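Long-range contacts in probable methyltransferase (Bordetella pertussis, PDB 3KTY), which probably methylates RNA with S-adenosyl-L-methionine as methyl donor, as a member of the TrmH (SpoU) family, and is represented here by its SpoU-type methyltransferase domain: residues A[32-37]-A[163-168]; A[86-91]-A[144-149]. All blocks are in the same frame, centred on the assembly; numbering follows the deposited sequence.

From the N terminus the chain first reaches residues 32-37, where helix 21-33 ends and turns toward strand 39-42. It then runs to 86-91 at the end of strand 84-89, and to 144-149, which closes interaction 2 as strand 142-145 pairs with strand 84-89 in the parallel sheet. Shortly afterwards helix 157-172 carries 163-168 back to 32-37 and closes interaction 1, so the shorter loop lies wholly within the longer one. Interaction 1 joins the turn after helix 21-33 to helix 157-172; interaction 2 joins two neighbouring strands. They touch each other where Ala164 CB meets Leu88 CD2 at 3.9 Å and Leu163 packs on Ile146, and both also reach the second subunit.

Interaction 1. Residues A[32-37]-A[163-168]; sequences KTMGFG and LAAWEL
The ring of Phe36 has the carbonyl oxygen of Ala165 at its edge, near the ring plane, with CE2 3.5 Å from Ala165 O. Leu168 CB approaches the same ring obliquely, 3.7 Å from CZ, and the two side chains cross at about a right angle. Phe13 packs edge-to-face with Phe36 from the central sheet. The indole of Trp166 takes Met34, a selenomethionine, at its edge: SE lies in the ring plane, 5.4 Å from the centroid of the six-membered ring, in a Met-aromatic contact. This apolar surface joins the end of helix 21-33 to helix 157-172 on one flank of the SPOUT-type alpha/beta fold. Just past the first helix, Gly35 with its positive phi forms a Schellman motif, its N 2.8 Å from Lys32 O, and the turn delivers Met34 and Phe36 to the second helix. With CG anti to its carbonyl carbon (chi1 -64°), Met34 sets CG 3.6 Å from Ala165 CB, and a further bend at chi2 (-52°) brings SE to 3.9 Å from Trp166 CB. The backbone O of Met34 accepts a hydrogen bond from Arg169 NH1, while the indole NE1 of Trp166 donates to Glu167 OE2 of the second subunit.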
ATOM      1  N   LYS A  32       4.631  10.996   0.797  1.00 28.58           N
ATOM      2  CA  LYS A  32       5.984  11.288   1.166  1.00 30.24           C
ATOM      3  C   LYS A  32       6.795  10.011   1.331  1.00 36.38           C
ATOM      4  O   LYS A  32       7.954   9.980   0.933  1.00 40.10           O
ATOM      5  CB  LYS A  32       6.055  12.127   2.437  1.00 35.53           C
ATOM      6  CG  LYS A  32       7.394  12.789   2.576  1.00 36.91           C
ATOM      7  CD  LYS A  32       7.423  13.701   3.771  1.00 42.34           C
ATOM      8  CE  LYS A  32       8.685  14.561   3.769  1.00 46.00           C
ATOM      9  NZ  LYS A  32       9.103  14.849   5.167  1.00 53.71           N
ATOM     10  N   THR A  33       6.210   8.971   1.941  1.00 33.52           N
ATOM     11  CA  THR A  33       6.965   7.739   2.156  1.00 37.56           C
ATOM     12  C   THR A  33       7.447   7.109   0.856  1.00 34.65           C
ATOM     13  O   THR A  33       8.389   6.324   0.860  1.00 42.22           O
ATOM     14  CB  THR A  33       6.198   6.646   2.973  1.00 40.98           C
ATOM     15  OG1 THR A  33       5.129   6.089   2.189  1.00 42.06           O
ATOM     16  CG2 THR A  33       5.657   7.218   4.231  1.00 35.33           C
HETATM   17  N   MSE A  34       6.759   7.416  -0.232  1.00 27.26           N
HETATM   18  CA  MSE A  34       7.113   6.953  -1.561  1.00 27.48           C
HETATM   19  C   MSE A  34       8.007   7.945  -2.297  1.00 32.88           C
HETATM   20  O   MSE A  34       8.364   7.737  -3.440  1.00 31.77           O
HETATM   21  CB  MSE A  34       5.834   6.654  -2.383  1.00 21.97           C
HETATM   22  CG  MSE A  34       4.978   5.461  -1.785  1.00 34.14           C
HETATM   23 SE   MSE A  34       6.098   3.829  -1.488  0.74 46.71          SE
HETATM   24  CE  MSE A  34       5.255   3.179   0.150  1.00114.17           C
ATOM     25  N   GLY A  35       8.361   9.038  -1.644  1.00 36.59           N
ATOM     26  CA  GLY A  35       9.229  10.011  -2.269  1.00 33.60           C
ATOM     27  C   GLY A  35       8.519  11.149  -2.994  1.00 32.48           C
ATOM     28  O   GLY A  35       9.175  11.954  -3.623  1.00 34.69           O
ATOM     29  N   PHE A  36       7.200  11.251  -2.888  1.00 31.86           N
ATOM     30  CA  PHE A  36       6.498  12.341  -3.561  1.00 30.65           C
ATOM     31  C   PHE A  36       6.121  13.508  -2.640  1.00 38.80           C
ATOM     32  O   PHE A  36       5.776  13.316  -1.477  1.00 43.97           O
ATOM     33  CB  PHE A  36       5.279  11.814  -4.298  1.00 27.70           C
ATOM     34  CG  PHE A  36       5.615  10.781  -5.350  1.00 32.22           C
ATOM     35  CD1 PHE A  36       6.042  11.173  -6.616  1.00 29.05           C
ATOM     36  CD2 PHE A  36       5.531   9.411  -5.073  1.00 24.83           C
ATOM     37  CE1 PHE A  36       6.359  10.197  -7.617  1.00 31.24           C
ATOM     38  CE2 PHE A  36       5.840   8.420  -6.078  1.00 22.51           C
ATOM     39  CZ  PHE A  36       6.251   8.821  -7.344  1.00 27.96           C
ATOM     40  N   GLY A  37       6.155  14.724  -3.165  1.00 37.89           N
ATOM     41  CA  GLY A  37       5.839  15.856  -2.316  1.00 39.07           C
ATOM     42  C   GLY A  37       4.641  16.686  -2.727  1.00 37.85           C
ATOM     43  O   GLY A  37       4.341  17.679  -2.066  1.00 39.51           O
ATOM     44  N   LEU A 163      -0.807   2.526  -2.686  1.00 26.77           N
ATOM     45  CA  LEU A 163      -0.555   1.597  -3.768  1.00 32.27           C
ATOM     46  C   LEU A 163      -0.100   2.364  -5.024  1.00 26.33           C
ATOM     47  O   LEU A 163       0.898   2.019  -5.612  1.00 30.76           O
ATOM     48  CB  LEU A 163      -1.765   0.690  -4.054  1.00 27.49           C
ATOM     49  CG  LEU A 163      -2.010  -0.276  -2.930  1.00 39.98           C
ATOM     50  CD1 LEU A 163      -3.018  -1.300  -3.336  1.00 51.17           C
ATOM     51  CD2 LEU A 163      -0.710  -0.927  -2.546  1.00 44.30           C
ATOM     52  N   ALA A 164      -0.843   3.380  -5.434  1.00 28.12           N
ATOM     53  CA  ALA A 164      -0.480   4.148  -6.636  1.00 30.76           C
ATOM     54  C   ALA A 164       0.918   4.748  -6.557  1.00 23.73           C
ATOM     55  O   ALA A 164       1.727   4.679  -7.491  1.00 29.52           O
ATOM     56  CB  ALA A 164      -1.473   5.250  -6.849  1.00 31.13           C
ATOM     57  N   ALA A 165       1.203   5.336  -5.406  1.00 26.72           N
ATOM     58  CA  ALA A 165       2.471   5.961  -5.200  1.00 24.05           C
ATOM     59  C   ALA A 165       3.588   4.917  -5.128  1.00 25.72           C
ATOM     60  O   ALA A 165       4.708   5.189  -5.543  1.00 26.48           O
ATOM     61  CB  ALA A 165       2.440   6.834  -3.928  1.00 19.58           C
ATOM     62  N   TRP A 166       3.294   3.730  -4.596  1.00 25.64           N
ATOM     63  CA  TRP A 166       4.301   2.663  -4.606  1.00 17.12           C
ATOM     64  C   TRP A 166       4.598   2.244  -6.072  1.00 18.97           C
ATOM     65  O   TRP A 166       5.745   2.232  -6.509  1.00 22.48           O
ATOM     66  CB  TRP A 166       3.891   1.482  -3.654  1.00 29.34           C
ATOM     67  CG  TRP A 166       4.465   0.247  -4.083  1.00 29.73           C
ATOM     68  CD1 TRP A 166       3.826  -0.761  -4.703  1.00 24.80           C
ATOM     69  CD2 TRP A 166       5.849  -0.114  -4.031  1.00 32.44           C
ATOM     70  NE1 TRP A 166       4.714  -1.756  -5.033  1.00 27.99           N
ATOM     71  CE2 TRP A 166       5.970  -1.383  -4.632  1.00 25.94           C
ATOM     72  CE3 TRP A 166       7.005   0.519  -3.540  1.00 32.29           C
ATOM     73  CZ2 TRP A 166       7.191  -2.037  -4.777  1.00 31.70           C
ATOM     74  CZ3 TRP A 166       8.226  -0.137  -3.668  1.00 35.99           C
ATOM     75  CH2 TRP A 166       8.302  -1.400  -4.276  1.00 42.28           C
ATOM     76  N   GLU A 167       3.568   1.961  -6.849  1.00 22.13           N
ATOM     77  CA  GLU A 167       3.746   1.633  -8.286  1.00 20.61           C
ATOM     78  C   GLU A 167       4.541   2.669  -9.067  1.00 27.07           C
ATOM     79  O   GLU A 167       5.457   2.351  -9.846  1.00 29.19           O
ATOM     80  CB  GLU A 167       2.373   1.475  -8.922  1.00 20.09           C
ATOM     81  CG  GLU A 167       1.711   0.098  -8.472  1.00 33.81           C
ATOM     82  CD  GLU A 167       2.424  -1.151  -9.020  1.00 34.67           C
ATOM     83  OE1 GLU A 167       3.208  -1.042  -9.982  1.00 35.35           O
ATOM     84  OE2 GLU A 167       2.206  -2.262  -8.494  1.00 47.27           O
ATOM     85  N   LEU A 168       4.203   3.929  -8.824  1.00 32.44           N
ATOM     86  CA  LEU A 168       4.881   5.022  -9.460  1.00 23.22           C
ATOM     87  C   LEU A 168       6.312   5.117  -9.016  1.00 23.62           C
ATOM     88  O   LEU A 168       7.207   5.304  -9.806  1.00 26.43           O
ATOM     89  CB  LEU A 168       4.154   6.332  -9.177  1.00 33.45           C
ATOM     90  CG  LEU A 168       2.916   6.500 -10.058  1.00 32.49           C
ATOM     91  CD1 LEU A 168       2.135   7.687  -9.577  1.00 28.59           C
ATOM     92  CD2 LEU A 168       3.372   6.682 -11.495  1.00 22.96           C
TER

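Interaction 2. Residues A[86-91]-A[144-149]; sequences FALTTR and CHIPAN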
ATOM      1  N   PHE A  86      -4.096  10.307 -14.900  1.00 32.94           N
ATOM      2  CA  PHE A  86      -4.878   9.077 -14.720  1.00 40.89           C
ATOM      3  C   PHE A  86      -6.038   9.243 -13.763  1.00 35.72           C
ATOM      4  O   PHE A  86      -5.865   9.712 -12.630  1.00 38.60           O
ATOM      5  CB  PHE A  86      -3.991   7.932 -14.231  1.00 31.29           C
ATOM      6  CG  PHE A  86      -2.977   7.519 -15.212  1.00 35.71           C
ATOM      7  CD1 PHE A  86      -3.285   6.557 -16.167  1.00 36.01           C
ATOM      8  CD2 PHE A  86      -1.709   8.090 -15.202  1.00 34.40           C
ATOM      9  CE1 PHE A  86      -2.323   6.141 -17.086  1.00 40.14           C
ATOM     10  CE2 PHE A  86      -0.728   7.689 -16.119  1.00 31.57           C
ATOM     11  CZ  PHE A  86      -1.041   6.720 -17.062  1.00 38.30           C
ATOM     12  N   ALA A  87      -7.221   8.869 -14.220  1.00 32.62           N
ATOM     13  CA  ALA A  87      -8.350   8.732 -13.311  1.00 33.40           C
ATOM     14  C   ALA A  87      -8.258   7.371 -12.585  1.00 41.13           C
ATOM     15  O   ALA A  87      -8.446   6.319 -13.193  1.00 42.90           O
ATOM     16  CB  ALA A  87      -9.630   8.812 -14.070  1.00 23.94           C
ATOM     17  N   LEU A  88      -8.010   7.399 -11.284  1.00 44.81           N
ATOM     18  CA  LEU A  88      -7.965   6.173 -10.483  1.00 45.07           C
ATOM     19  C   LEU A  88      -9.336   5.708  -9.948  1.00 44.57           C
ATOM     20  O   LEU A  88     -10.039   6.432  -9.235  1.00 45.77           O
ATOM     21  CB  LEU A  88      -6.998   6.371  -9.318  1.00 49.91           C
ATOM     22  CG  LEU A  88      -6.508   5.074  -8.681  1.00 51.37           C
ATOM     23  CD1 LEU A  88      -6.474   3.988  -9.724  1.00 54.10           C
ATOM     24  CD2 LEU A  88      -5.143   5.265  -8.083  1.00 42.80           C
ATOM     25  N   THR A  89      -9.712   4.484 -10.269  1.00 55.55           N
ATOM     26  CA  THR A  89     -11.011   3.979  -9.832  1.00 66.71           C
ATOM     27  C   THR A  89     -10.995   2.589  -9.167  1.00 79.63           C
ATOM     28  O   THR A  89      -9.967   1.873  -9.144  1.00 78.13           O
ATOM     29  CB  THR A  89     -11.952   3.899 -11.017  1.00 66.94           C
ATOM     30  OG1 THR A  89     -11.598   2.762 -11.810  1.00 69.92           O
ATOM     31  CG2 THR A  89     -11.850   5.161 -11.873  1.00 61.41           C
ATOM     32  N   THR A  90     -12.150   2.218  -8.619  1.00 92.38           N
ATOM     33  CA  THR A  90     -12.426   0.826  -8.252  1.00102.52           C
ATOM     34  C   THR A  90     -13.896   0.506  -8.540  1.00108.56           C
ATOM     35  O   THR A  90     -14.763   0.687  -7.688  1.00110.38           O
ATOM     36  CB  THR A  90     -12.023   0.489  -6.791  1.00138.45           C
ATOM     37  OG1 THR A  90     -12.116   1.668  -5.979  1.00138.13           O
ATOM     38  CG2 THR A  90     -10.591  -0.037  -6.739  1.00134.20           C
ATOM     39  N   ARG A  91     -14.157   0.047  -9.764  1.00109.00           N
ATOM     40  CA  ARG A  91     -15.510  -0.215 -10.247  1.00112.50           C
ATOM     41  C   ARG A  91     -15.726  -1.689 -10.596  1.00113.94           C
ATOM     42  O   ARG A  91     -15.942  -2.046 -11.758  1.00110.30           O
ATOM     43  CB  ARG A  91     -15.795   0.646 -11.472  1.00112.29           C
ATOM     44  CG  ARG A  91     -17.039   0.255 -12.260  1.00117.31           C
ATOM     45  CD  ARG A  91     -17.237   1.269 -13.349  1.00118.91           C
ATOM     46  NE  ARG A  91     -16.925   2.590 -12.811  1.00117.70           N
ATOM     47  CZ  ARG A  91     -16.683   3.671 -13.543  1.00117.15           C
ATOM     48  NH1 ARG A  91     -16.411   4.825 -12.942  1.00113.05           N
ATOM     49  NH2 ARG A  91     -16.712   3.603 -14.870  1.00119.34           N
ATOM     50  N   CYS A 144      -7.462   4.245 -14.936  1.00 53.94           N
ATOM     51  CA  CYS A 144      -6.788   3.042 -14.495  1.00 56.69           C
ATOM     52  C   CYS A 144      -7.479   2.523 -13.236  1.00 54.57           C
ATOM     53  O   CYS A 144      -8.294   3.220 -12.648  1.00 54.26           O
ATOM     54  CB  CYS A 144      -5.275   3.251 -14.346  1.00 44.78           C
ATOM     55  SG  CYS A 144      -4.812   4.149 -12.925  1.00 74.40           S
ATOM     56  N   HIS A 145      -7.212   1.281 -12.869  1.00 47.84           N
ATOM     57  CA  HIS A 145      -7.875   0.703 -11.708  1.00 55.26           C
ATOM     58  C   HIS A 145      -6.922  -0.138 -10.878  1.00 50.76           C
ATOM     59  O   HIS A 145      -5.862  -0.572 -11.346  1.00 44.31           O
ATOM     60  CB  HIS A 145      -9.127  -0.099 -12.099  1.00 56.53           C
ATOM     61  CG  HIS A 145      -8.843  -1.498 -12.527  1.00 71.51           C
ATOM     62  ND1 HIS A 145      -9.462  -2.590 -11.953  1.00 81.39           N
ATOM     63  CD2 HIS A 145      -8.002  -1.994 -13.467  1.00 79.68           C
ATOM     64  CE1 HIS A 145      -9.027  -3.697 -12.532  1.00 81.82           C
ATOM     65  NE2 HIS A 145      -8.140  -3.364 -13.453  1.00 84.38           N
ATOM     66  N   ILE A 146      -7.292  -0.327  -9.624  1.00 47.90           N
ATOM     67  CA  ILE A 146      -6.523  -1.189  -8.745  1.00 42.72           C
ATOM     68  C   ILE A 146      -7.390  -2.419  -8.605  1.00 44.44           C
ATOM     69  O   ILE A 146      -8.479  -2.340  -8.029  1.00 44.38           O
ATOM     70  CB  ILE A 146      -6.287  -0.516  -7.398  1.00 47.12           C
ATOM     71  CG1 ILE A 146      -5.532   0.804  -7.606  1.00 42.95           C
ATOM     72  CG2 ILE A 146      -5.533  -1.424  -6.467  1.00 50.16           C
ATOM     73  CD1 ILE A 146      -4.853   1.328  -6.373  1.00 41.25           C
ATOM     74  N   PRO A 147      -6.950  -3.541  -9.208  1.00 42.70           N
ATOM     75  CA  PRO A 147      -7.705  -4.803  -9.204  1.00 46.83           C
ATOM     76  C   PRO A 147      -7.560  -5.508  -7.850  1.00 57.22           C
ATOM     77  O   PRO A 147      -6.800  -6.469  -7.768  1.00 58.74           O
ATOM     78  CB  PRO A 147      -7.027  -5.624 -10.319  1.00 37.97           C
ATOM     79  CG  PRO A 147      -5.565  -5.144 -10.320  1.00 33.80           C
ATOM     80  CD  PRO A 147      -5.668  -3.650  -9.942  1.00 44.38           C
ATOM     81  N   ALA A 148      -8.262  -5.027  -6.822  1.00 56.70           N
ATOM     82  CA  ALA A 148      -8.186  -5.605  -5.487  1.00 56.77           C
ATOM     83  C   ALA A 148      -9.303  -6.594  -5.311  1.00 59.86           C
ATOM     84  O   ALA A 148     -10.183  -6.684  -6.153  1.00 73.95           O
ATOM     85  CB  ALA A 148      -8.263  -4.542  -4.421  1.00 56.50           C
ATOM     86  N   ASN A 149      -9.267  -7.340  -4.211  1.00 60.43           N
ATOM     87  CA  ASN A 149     -10.293  -8.337  -3.928  1.00 65.25           C
ATOM     88  C   ASN A 149     -11.694  -7.829  -4.250  1.00 70.98           C
ATOM     89  O   ASN A 149     -12.066  -6.719  -3.871  1.00 75.81           O
ATOM     90  CB  ASN A 149     -10.218  -8.781  -2.466  1.00 65.14           C
ATOM     91  CG  ASN A 149     -11.286  -9.797  -2.111  1.00 75.25           C
ATOM     92  OD1 ASN A 149     -12.241  -9.999  -2.860  1.00 89.17           O
ATOM     93  ND2 ASN A 149     -11.130 -10.442  -0.961  1.00 78.15           N
TER
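Cys144 holds SG between its backbone N and carbonyl carbon (chi1 76°), where it lies 3.6 Å from Leu88 CD1. Leu88 reaches it through a chi2 of 30°, away from the staggered values, which puts CD1 beside the sulfur and also 3.9 Å from Ile146 CG1. These residues sit where strands 84-89 and 142-145 run side by side in the parallel sheet of the SPOUT-type fold, in which the segments after these strands are, in relatives, part of the trefoil knot in the C-terminal half of the SPOUT domain, which binds the methyl donor. The backbone pairing brackets Leu88: Cys144 N donates to Ala87 O at 2.9 Å and nearly straight (N-H...O 171°), although the donor is tilted from the carbonyl plane, and Thr89 N returns a bond to Cys144 O at 3.0 Å, in the carbonyl plane. Cys144 O also has Thr89 OG1 as a weak second donor. Beyond this the strands part, and the next rung, Ile146 N to Thr89 O, is weak at 3.5 Å. Leu88 and Cys144 share one face of the sheet; there Phe86 sets its CB 4.1 Å from SG, with the sulfur oblique to its ring, and helix 102-115 covers both Phe86 and Cys144. Thr89 and His145 point to the other face. From Ile146 onward the segment lies against the second subunit, whose Trp166 packs on Ile146 and Pro147. At the poorly ordered end of the other segment, Thr90 CG2 lies 3.4 Å from Ile146 O.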